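Local coordinates for uncharacterized protein (Azotobacter vinelandii, PDB 6RK0) that binds FAD and heme b as a flavocytochrome and probably serves as a low-potential terminal oxidase associated with the iron-only nitrogenase, at residues I196-E204 with M215-G225. Numbering follows the deposited sequence.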
loop_
_atom_site.group_PDB
_atom_site.type_symbol
_atom_site.label_atom_id
_atom_site.label_comp_id
_atom_site.label_asym_id
_atom_site.label_seq_id
_atom_site.Cartn_x
_atom_site.Cartn_y
_atom_site.Cartn_z
ATOM N N ILE A 196 5.590 -5.972 -12.436
ATOM C CA ILE A 196 5.416 -6.369 -11.024
ATOM C C ILE A 196 3.948 -6.734 -10.863
ATOM O O ILE A 196 3.077 -6.013 -11.367
ATOM C CB ILE A 196 5.758 -5.178 -10.096
ATOM C CG1 ILE A 196 7.231 -4.788 -10.226
ATOM C CG2 ILE A 196 5.336 -5.460 -8.634
ATOM C CD1 ILE A 196 7.574 -3.422 -9.625
ATOM N N ARG A 197 3.668 -7.795 -10.105
ATOM C CA ARG A 197 2.287 -8.118 -9.783
ATOM C C ARG A 197 2.239 -8.889 -8.475
ATOM O O ARG A 197 3.225 -9.482 -8.035
ATOM C CB ARG A 197 1.630 -8.945 -10.888
ATOM C CG ARG A 197 2.266 -10.290 -11.066
ATOM C CD ARG A 197 1.636 -11.021 -12.208
ATOM N NE ARG A 197 2.225 -12.332 -12.370
ATOM C CZ ARG A 197 2.026 -13.107 -13.434
ATOM N NH1 ARG A 197 1.241 -12.699 -14.419
ATOM N NH2 ARG A 197 2.630 -14.282 -13.530
ATOM N N TYR A 198 1.043 -8.944 -7.887
ATOM C CA TYR A 198 0.828 -9.901 -6.806
ATOM C C TYR A 198 0.732 -11.314 -7.370
ATOM O O TYR A 198 0.184 -11.549 -8.444
ATOM C CB TYR A 198 -0.461 -9.575 -6.057
ATOM C CG TYR A 198 -0.339 -8.495 -5.026
ATOM C CD1 TYR A 198 0.510 -8.651 -3.927
ATOM C CD2 TYR A 198 -1.081 -7.324 -5.111
ATOM C CE1 TYR A 198 0.619 -7.681 -2.945
ATOM C CE2 TYR A 198 -0.990 -6.358 -4.135
ATOM C CZ TYR A 198 -0.149 -6.527 -3.041
ATOM O OH TYR A 198 -0.071 -5.581 -2.048
ATOM N N GLN A 199 1.224 -12.262 -6.576
ATOM C CA GLN A 199 1.124 -13.692 -6.843
ATOM C C GLN A 199 0.540 -14.374 -5.616
ATOM O O GLN A 199 0.954 -14.115 -4.494
ATOM C CB GLN A 199 2.551 -14.249 -7.113
ATOM C CG GLN A 199 2.570 -15.741 -7.402
ATOM C CD GLN A 199 3.952 -16.246 -7.700
ATOM O OE1 GLN A 199 4.938 -15.766 -7.130
ATOM N NE2 GLN A 199 4.039 -17.244 -8.590
ATOM N N VAL A 200 -0.388 -15.268 -5.867
ATOM C CA VAL A 200 -0.981 -16.086 -4.828
ATOM C C VAL A 200 -0.391 -17.479 -4.964
ATOM O O VAL A 200 -0.268 -17.995 -6.081
ATOM C CB VAL A 200 -2.500 -16.090 -5.019
ATOM C CG1 VAL A 200 -3.137 -17.092 -4.232
ATOM C CG2 VAL A 200 -3.064 -14.785 -4.704
ATOM N N LEU A 201 0.045 -18.065 -3.853
ATOM C CA LEU A 201 0.649 -19.385 -3.854
ATOM C C LEU A 201 -0.365 -20.417 -3.394
ATOM O O LEU A 201 -1.424 -20.069 -2.859
ATOM C CB LEU A 201 1.888 -19.374 -2.956
ATOM C CG LEU A 201 2.998 -18.411 -3.407
ATOM C CD1 LEU A 201 4.158 -18.469 -2.432
ATOM C CD2 LEU A 201 3.474 -18.704 -4.825
ATOM N N PRO A 202 -0.068 -21.711 -3.556
ATOM C CA PRO A 202 -1.016 -22.752 -3.129
ATOM C C PRO A 202 -1.328 -22.643 -1.647
ATOM O O PRO A 202 -0.452 -22.353 -0.831
ATOM C CB PRO A 202 -0.264 -24.061 -3.434
ATOM C CG PRO A 202 0.614 -23.701 -4.626
ATOM C CD PRO A 202 1.070 -22.283 -4.306
ATOM N N PRO A 203 -2.557 -22.930 -1.250
ATOM C CA PRO A 203 -2.918 -22.830 0.167
ATOM C C PRO A 203 -2.165 -23.823 1.025
ATOM O O PRO A 203 -1.843 -24.930 0.602
ATOM C CB PRO A 203 -4.424 -23.095 0.175
ATOM C CG PRO A 203 -4.862 -22.747 -1.220
ATOM C CD PRO A 203 -3.729 -23.200 -2.094
ATOM N N GLU A 204 -1.900 -23.408 2.252
ATOM C CA GLU A 204 -1.189 -24.208 3.224
ATOM C C GLU A 204 -2.123 -24.548 4.367
ATOM O O GLU A 204 -2.576 -23.658 5.092
ATOM C CB GLU A 204 0.014 -23.423 3.722
ATOM C CG GLU A 204 0.910 -23.199 2.497
ATOM C CD GLU A 204 2.202 -22.558 2.794
ATOM O OE1 GLU A 204 2.510 -22.287 3.962
ATOM O OE2 GLU A 204 2.907 -22.257 1.816
ATOM N N MET A 215 -10.107 -29.343 1.785
ATOM C CA MET A 215 -10.084 -27.930 1.410
ATOM C C MET A 215 -11.164 -27.661 0.375
ATOM O O MET A 215 -11.197 -28.327 -0.673
ATOM C CB MET A 215 -8.748 -27.582 0.808
ATOM C CG MET A 215 -8.673 -26.085 0.448
ATOM S SD MET A 215 -7.189 -25.636 -0.454
ATOM C CE MET A 215 -7.636 -26.193 -2.102
ATOM N N PRO A 216 -12.036 -26.678 0.594
ATOM C CA PRO A 216 -12.983 -26.312 -0.470
ATOM C C PRO A 216 -12.239 -25.848 -1.714
ATOM O O PRO A 216 -11.296 -25.052 -1.642
ATOM C CB PRO A 216 -13.768 -25.144 0.139
ATOM C CG PRO A 216 -13.639 -25.327 1.623
ATOM C CD PRO A 216 -12.273 -25.930 1.849
ATOM N N GLU A 217 -12.699 -26.289 -2.884
ATOM C CA GLU A 217 -12.071 -25.840 -4.123
ATOM C C GLU A 217 -12.178 -24.329 -4.282
ATOM O O GLU A 217 -11.323 -23.712 -4.920
ATOM C CB GLU A 217 -12.699 -26.566 -5.319
ATOM C CG GLU A 217 -12.408 -28.058 -5.352
ATOM C CD GLU A 217 -12.994 -28.734 -6.577
ATOM O OE1 GLU A 217 -13.576 -28.018 -7.424
ATOM O OE2 GLU A 217 -12.872 -29.977 -6.694
ATOM N N ASP A 218 -13.216 -23.727 -3.708
ATOM C CA ASP A 218 -13.388 -22.284 -3.811
ATOM C C ASP A 218 -12.233 -21.495 -3.196
ATOM O O ASP A 218 -12.073 -20.326 -3.546
ATOM C CB ASP A 218 -14.704 -21.833 -3.172
ATOM C CG ASP A 218 -15.905 -22.120 -4.048
ATOM O OD1 ASP A 218 -15.752 -22.114 -5.299
ATOM O OD2 ASP A 218 -17.013 -22.367 -3.509
ATOM N N ILE A 219 -11.452 -22.084 -2.282
ATOM C CA ILE A 219 -10.274 -21.373 -1.758
ATOM C C ILE A 219 -9.364 -20.942 -2.894
ATOM O O ILE A 219 -8.724 -19.882 -2.817
ATOM C CB ILE A 219 -9.511 -22.277 -0.749
ATOM C CG1 ILE A 219 -10.335 -22.748 0.463
ATOM C CG2 ILE A 219 -8.249 -21.598 -0.252
ATOM C CD1 ILE A 219 -11.078 -21.749 1.170
ATOM N N LEU A 220 -9.284 -21.756 -3.963
ATOM C CA LEU A 220 -8.399 -21.477 -5.093
ATOM C C LEU A 220 -8.899 -20.327 -5.948
ATOM O O LEU A 220 -8.165 -19.864 -6.825
ATOM C CB LEU A 220 -8.180 -22.719 -5.968
ATOM C CG LEU A 220 -7.555 -23.913 -5.242
ATOM C CD1 LEU A 220 -7.487 -25.128 -6.128
ATOM C CD2 LEU A 220 -6.181 -23.590 -4.725
ATOM N N LYS A 221 -10.111 -19.852 -5.709
ATOM C CA LYS A 221 -10.653 -18.708 -6.430
ATOM C C LYS A 221 -10.203 -17.358 -5.864
ATOM O O LYS A 221 -10.323 -16.338 -6.554
ATOM C CB LYS A 221 -12.176 -18.804 -6.494
ATOM C CG LYS A 221 -12.657 -20.008 -7.298
ATOM C CD LYS A 221 -14.147 -19.965 -7.542
ATOM C CE LYS A 221 -14.588 -21.074 -8.493
ATOM N NZ LYS A 221 -14.278 -22.433 -7.957
ATOM N N PHE A 222 -9.676 -17.314 -4.645
ATOM C CA PHE A 222 -9.172 -16.051 -4.125
ATOM C C PHE A 222 -8.038 -15.556 -5.026
ATOM O O PHE A 222 -7.123 -16.316 -5.354
ATOM C CB PHE A 222 -8.684 -16.212 -2.691
ATOM C CG PHE A 222 -7.885 -15.033 -2.217
ATOM C CD1 PHE A 222 -8.504 -13.832 -1.869
ATOM C CD2 PHE A 222 -6.510 -15.080 -2.220
ATOM C CE1 PHE A 222 -7.766 -12.730 -1.501
ATOM C CE2 PHE A 222 -5.772 -13.970 -1.822
ATOM C CZ PHE A 222 -6.408 -12.812 -1.474
ATOM N N ARG A 223 -8.077 -14.269 -5.376
ATOM C CA ARG A 223 -7.055 -13.666 -6.232
ATOM C C ARG A 223 -6.950 -12.195 -5.882
ATOM O O ARG A 223 -7.864 -11.637 -5.272
ATOM C CB ARG A 223 -7.403 -13.843 -7.720
ATOM C CG ARG A 223 -8.789 -13.336 -8.117
ATOM C CD ARG A 223 -8.822 -11.853 -8.499
ATOM N NE ARG A 223 -7.777 -11.551 -9.490
ATOM C CZ ARG A 223 -7.153 -10.379 -9.639
ATOM N NH1 ARG A 223 -7.509 -9.297 -8.956
ATOM N NH2 ARG A 223 -6.178 -10.286 -10.536
ATOM N N LEU A 224 -5.840 -11.565 -6.291
ATOM C CA LEU A 224 -5.710 -10.125 -6.092
ATOM C C LEU A 224 -4.695 -9.594 -7.093
ATOM O O LEU A 224 -3.824 -10.317 -7.591
ATOM C CB LEU A 224 -5.298 -9.709 -4.660
ATOM C CG LEU A 224 -3.825 -9.902 -4.257
ATOM C CD1 LEU A 224 -3.577 -9.239 -2.917
ATOM C CD2 LEU A 224 -3.410 -11.370 -4.217
ATOM N N GLY A 225 -4.751 -8.273 -7.276
ATOM C CA GLY A 225 -3.760 -7.548 -8.041
ATOM C C GLY A 225 -4.161 -7.266 -9.460
ATOM O O GLY A 225 -5.258 -7.677 -9.909
ATOM O OXT GLY A 225 -3.315 -6.600 -10.114
HETATM O O HOH W 1 -0.715 -6.756 -9.030
HETATM O O HOH W 2 -1.904 -10.118 -9.556
#
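Leu224 reaches strand 192-200 with both of its methyls. CD1 lies over one face of the Tyr198 ring, offset toward the rim, 3.9 Å from the centroid and 14° off the normal, a CH-pi contact; Gly225 CA sits at the ring edge, in plane. CD2 meets Val200 CG2 at 3.5 Å, tighter than usual for two carbons. The first torsion of Leu224 (chi1 76°) seats CG between backbone N and carbonyl carbon, against Tyr198 CB and CG, and chi2 (171°) spreads the methyls. Val200 CG2 also touches Phe222 CE2 obliquely. Further along, Pro203 fits against the 3-10 turn 217-221: its CG meets Ile219 CG2 at 3.7 Å, its CD meets Leu220 CD2 at 3.6 Å, and the Met215 side chain comes across at about a right angle, SD 3.8 Å from Pro203 CG. With Leu224 cut back to alanine, the Tyr198 ring would probably lose its CH-pi partner and Val200 CG2 its closest neighbour here.

Polar links between the segments run through water: one molecule accepts from Tyr198 N and donates to Gly225 OXT; another donates to Tyr198 O and, at 2.8 Å, to Leu224 O. Arg223 grips Gly225 O twice, NH1 (2.9 Å) in the carbonyl plane on a lone pair, NH2 (2.8 Å) from above it; Arg112 salt-bridges OXT. Tyr198 stacks on Tyr198 of the second subunit, whose strand continues the sheet. The chemistry thus implies an apolar seam securing the C-terminal tail beside the dimer interface, with water and charge fixing its last residue.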